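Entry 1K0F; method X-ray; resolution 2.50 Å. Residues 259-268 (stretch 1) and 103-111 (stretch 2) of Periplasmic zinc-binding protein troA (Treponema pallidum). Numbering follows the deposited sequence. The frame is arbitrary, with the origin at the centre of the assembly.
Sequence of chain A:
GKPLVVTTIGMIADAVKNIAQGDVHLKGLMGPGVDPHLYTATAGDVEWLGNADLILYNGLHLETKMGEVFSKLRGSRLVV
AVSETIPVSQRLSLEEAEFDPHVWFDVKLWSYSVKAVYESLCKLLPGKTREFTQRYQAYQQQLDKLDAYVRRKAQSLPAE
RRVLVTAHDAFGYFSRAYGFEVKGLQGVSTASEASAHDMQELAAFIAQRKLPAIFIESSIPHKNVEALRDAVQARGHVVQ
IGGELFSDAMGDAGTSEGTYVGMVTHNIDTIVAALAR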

# COMPACT_ATOMS: atom_id res chain seq x y z
N THR A 259 -2.53 -2.79 10.56
CA THR A 259 -3.85 -2.37 10.12
C THR A 259 -3.58 -1.21 9.20
O THR A 259 -2.55 -0.55 9.30
CB THR A 259 -4.74 -1.91 11.31
OG1 THR A 259 -4.28 -0.66 11.82
CG2 THR A 259 -4.71 -2.94 12.42
N TYR A 260 -4.50 -0.97 8.27
CA TYR A 260 -4.35 0.12 7.33
C TYR A 260 -4.05 1.37 8.13
O TYR A 260 -2.96 1.92 8.07
CB TYR A 260 -5.65 0.31 6.56
CG TYR A 260 -5.60 1.46 5.60
CD1 TYR A 260 -4.69 1.46 4.54
CD2 TYR A 260 -6.47 2.54 5.73
CE1 TYR A 260 -4.65 2.52 3.65
CE2 TYR A 260 -6.44 3.59 4.84
CZ TYR A 260 -5.52 3.58 3.80
OH TYR A 260 -5.47 4.63 2.92
N VAL A 261 -5.05 1.80 8.90
CA VAL A 261 -4.96 2.97 9.75
C VAL A 261 -3.60 3.12 10.40
O VAL A 261 -2.91 4.12 10.18
CB VAL A 261 -6.04 2.90 10.87
CG1 VAL A 261 -5.61 3.73 12.09
CG2 VAL A 261 -7.37 3.39 10.31
N GLY A 262 -3.20 2.14 11.20
CA GLY A 262 -1.92 2.22 11.87
C GLY A 262 -0.73 2.16 10.93
O GLY A 262 0.26 2.86 11.13
N MET A 263 -0.83 1.33 9.90
CA MET A 263 0.25 1.20 8.94
C MET A 263 0.58 2.56 8.36
O MET A 263 1.75 2.93 8.23
CB MET A 263 -0.15 0.26 7.81
CG MET A 263 0.64 0.49 6.52
SD MET A 263 -0.40 0.65 5.05
CE MET A 263 0.68 -0.11 3.80
N VAL A 264 -0.47 3.29 7.99
CA VAL A 264 -0.34 4.63 7.41
C VAL A 264 0.03 5.67 8.48
O VAL A 264 0.73 6.65 8.19
CB VAL A 264 -1.65 5.06 6.72
CG1 VAL A 264 -1.53 6.48 6.22
CG2 VAL A 264 -1.96 4.12 5.58
N THR A 265 -0.43 5.45 9.70
CA THR A 265 -0.12 6.37 10.77
C THR A 265 1.36 6.24 11.00
O THR A 265 2.06 7.23 11.19
CB THR A 265 -0.85 6.03 12.07
OG1 THR A 265 -2.24 6.33 11.91
CG2 THR A 265 -0.30 6.85 13.21
N HIS A 266 1.85 5.01 10.97
CA HIS A 266 3.26 4.77 11.17
C HIS A 266 4.02 5.51 10.09
O HIS A 266 5.04 6.14 10.36
CB HIS A 266 3.61 3.30 11.05
CG HIS A 266 5.02 3.06 10.63
ND1 HIS A 266 6.04 2.85 11.54
CD2 HIS A 266 5.61 3.10 9.41
CE1 HIS A 266 7.19 2.77 10.89
NE2 HIS A 266 6.96 2.93 9.61
N ASN A 267 3.52 5.41 8.87
CA ASN A 267 4.18 6.04 7.74
C ASN A 267 4.40 7.53 7.93
O ASN A 267 5.53 7.98 8.06
CB ASN A 267 3.38 5.75 6.45
CG ASN A 267 3.81 4.43 5.78
OD1 ASN A 267 4.53 3.62 6.35
ND2 ASN A 267 3.34 4.23 4.55
N ILE A 268 3.32 8.31 7.96
CA ILE A 268 3.42 9.76 8.15
C ILE A 268 4.15 10.12 9.43
O ILE A 268 4.92 11.08 9.47
CB ILE A 268 2.02 10.43 8.17
CG1 ILE A 268 2.13 11.84 7.60
CG2 ILE A 268 1.46 10.50 9.59
CD1 ILE A 268 2.38 11.85 6.13
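Stretch 2, residues 103-111: VWFDVKLWS

Stretch 1 is a helix from Tyr260 onward, with Thr259 at the N-cap position and a regular ladder of bonds from Met263 N to Thr259 O (2.6 Å) through Ile268 N to Val264 O (3.1 Å). Stretch 2 approaches its first turns with a short bend, Val103 to Asp106, closed by Asp106 N to Val103 O at 3.0 Å, and then enters a helix of its own. Asp106 caps that helix: its OD1 accepts weak bonds from Lys108 N (3.3 Å) and Leu109 N (3.5 Å), a task well matched to a short carboxylate that can meet free backbone amides. The backbones stay well apart, with CA to CA distances of 8.4 Å for Tyr260 and Trp104 and 7.6 Å for Val264 and Phe105, so side chains bridge the gap.

Tyr260 dominates the contact. Its CA-to-CB bond points toward stretch 2, and with chi1 in t the long side chain brings its hydroxyl to the bend, where OH donates to Trp104 O at 2.7 Å, near the plane of the ring. A buried phenol thus finds an acceptor, while its ring remains free for apolar packing. Over one ring face lies Trp110, in an offset stack with its five-membered ring: centroids are 4.3 Å apart, planes are inclined by 30°, and Tyr260 CZ lies 3.5 Å from Trp110 CD1. Val107 adds a compact branched side chain, its CG2 3.6 Å from Tyr260 OH, and Trp104 CB sits 3.9 Å from Tyr260 CE1.

One turn on, the flexible Met263 places CE 4.3 Å from Phe105 CZ and 4.4 Å from Trp104 CD1. Phe105 starts away from the helix, yet its ring end returns: CE1 lies 3.2 Å from Asn267 ND2, whose polar needs are met elsewhere in the structure.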

# COMPACT_ATOMS: atom_id res chain seq x y z
N VAL A 103 -2.96 3.18 -4.59
CA VAL A 103 -4.03 4.09 -4.22
C VAL A 103 -4.39 4.09 -2.73
O VAL A 103 -5.04 5.00 -2.23
CB VAL A 103 -5.29 3.78 -5.03
CG1 VAL A 103 -5.02 4.01 -6.51
CG2 VAL A 103 -5.71 2.35 -4.79
N TRP A 104 -3.95 3.06 -2.02
CA TRP A 104 -4.25 2.98 -0.60
C TRP A 104 -3.43 4.01 0.16
O TRP A 104 -3.39 3.99 1.39
CB TRP A 104 -3.90 1.60 -0.07
CG TRP A 104 -2.51 1.24 -0.36
CD1 TRP A 104 -1.39 1.65 0.30
CD2 TRP A 104 -2.06 0.41 -1.43
NE1 TRP A 104 -0.27 1.13 -0.29
CE2 TRP A 104 -0.65 0.36 -1.36
CE3 TRP A 104 -2.71 -0.30 -2.44
CZ2 TRP A 104 0.12 -0.36 -2.26
CZ3 TRP A 104 -1.94 -1.03 -3.34
CH2 TRP A 104 -0.54 -1.05 -3.24
N PHE A 105 -2.75 4.88 -0.58
CA PHE A 105 -1.95 5.91 0.06
C PHE A 105 -2.65 7.26 -0.03
O PHE A 105 -2.15 8.26 0.46
CB PHE A 105 -0.55 5.96 -0.52
CG PHE A 105 0.41 5.02 0.16
CD1 PHE A 105 0.33 4.81 1.53
CD2 PHE A 105 1.36 4.32 -0.57
CE1 PHE A 105 1.19 3.91 2.16
CE2 PHE A 105 2.22 3.42 0.04
CZ PHE A 105 2.13 3.21 1.42
N ASP A 106 -3.81 7.26 -0.68
CA ASP A 106 -4.65 8.44 -0.75
C ASP A 106 -5.91 7.96 -0.03
O ASP A 106 -6.84 7.44 -0.65
CB ASP A 106 -4.99 8.83 -2.19
CG ASP A 106 -5.83 10.11 -2.26
OD1 ASP A 106 -6.43 10.49 -1.23
OD2 ASP A 106 -5.88 10.73 -3.35
N VAL A 107 -5.89 8.09 1.29
CA VAL A 107 -6.99 7.66 2.16
C VAL A 107 -8.37 7.97 1.60
O VAL A 107 -9.28 7.16 1.70
CB VAL A 107 -6.89 8.33 3.53
CG1 VAL A 107 -8.01 7.86 4.41
CG2 VAL A 107 -5.54 8.02 4.15
N LYS A 108 -8.51 9.15 1.00
CA LYS A 108 -9.79 9.58 0.44
C LYS A 108 -10.18 8.80 -0.81
O LYS A 108 -11.36 8.59 -1.08
CB LYS A 108 -9.72 11.07 0.12
CG LYS A 108 -10.96 11.86 0.51
CD LYS A 108 -11.49 12.68 -0.67
CE LYS A 108 -11.24 14.17 -0.49
NZ LYS A 108 -12.24 14.98 -1.24
N LEU A 109 -9.18 8.38 -1.58
CA LEU A 109 -9.42 7.63 -2.81
C LEU A 109 -9.41 6.14 -2.53
O LEU A 109 -9.71 5.33 -3.41
CB LEU A 109 -8.35 7.98 -3.84
CG LEU A 109 -8.40 7.23 -5.17
CD1 LEU A 109 -9.29 7.98 -6.15
CD2 LEU A 109 -6.99 7.08 -5.72
N TRP A 110 -9.06 5.78 -1.31
CA TRP A 110 -9.03 4.38 -0.91
C TRP A 110 -10.41 4.01 -0.42
O TRP A 110 -10.75 2.83 -0.34
CB TRP A 110 -8.01 4.18 0.20
CG TRP A 110 -7.95 2.77 0.71
CD1 TRP A 110 -8.23 2.34 1.97
CD2 TRP A 110 -7.54 1.61 -0.03
NE1 TRP A 110 -8.02 0.99 2.07
CE2 TRP A 110 -7.60 0.51 0.85
CE3 TRP A 110 -7.14 1.39 -1.35
CZ2 TRP A 110 -7.27 -0.79 0.46
CZ3 TRP A 110 -6.81 0.10 -1.75
CH2 TRP A 110 -6.87 -0.98 -0.84
N SER A 111 -11.21 5.02 -0.08
CA SER A 111 -12.57 4.79 0.38
C SER A 111 -13.30 4.03 -0.72
O SER A 111 -14.27 3.31 -0.46
CB SER A 111 -13.28 6.11 0.66
OG SER A 111 -12.39 7.20 0.54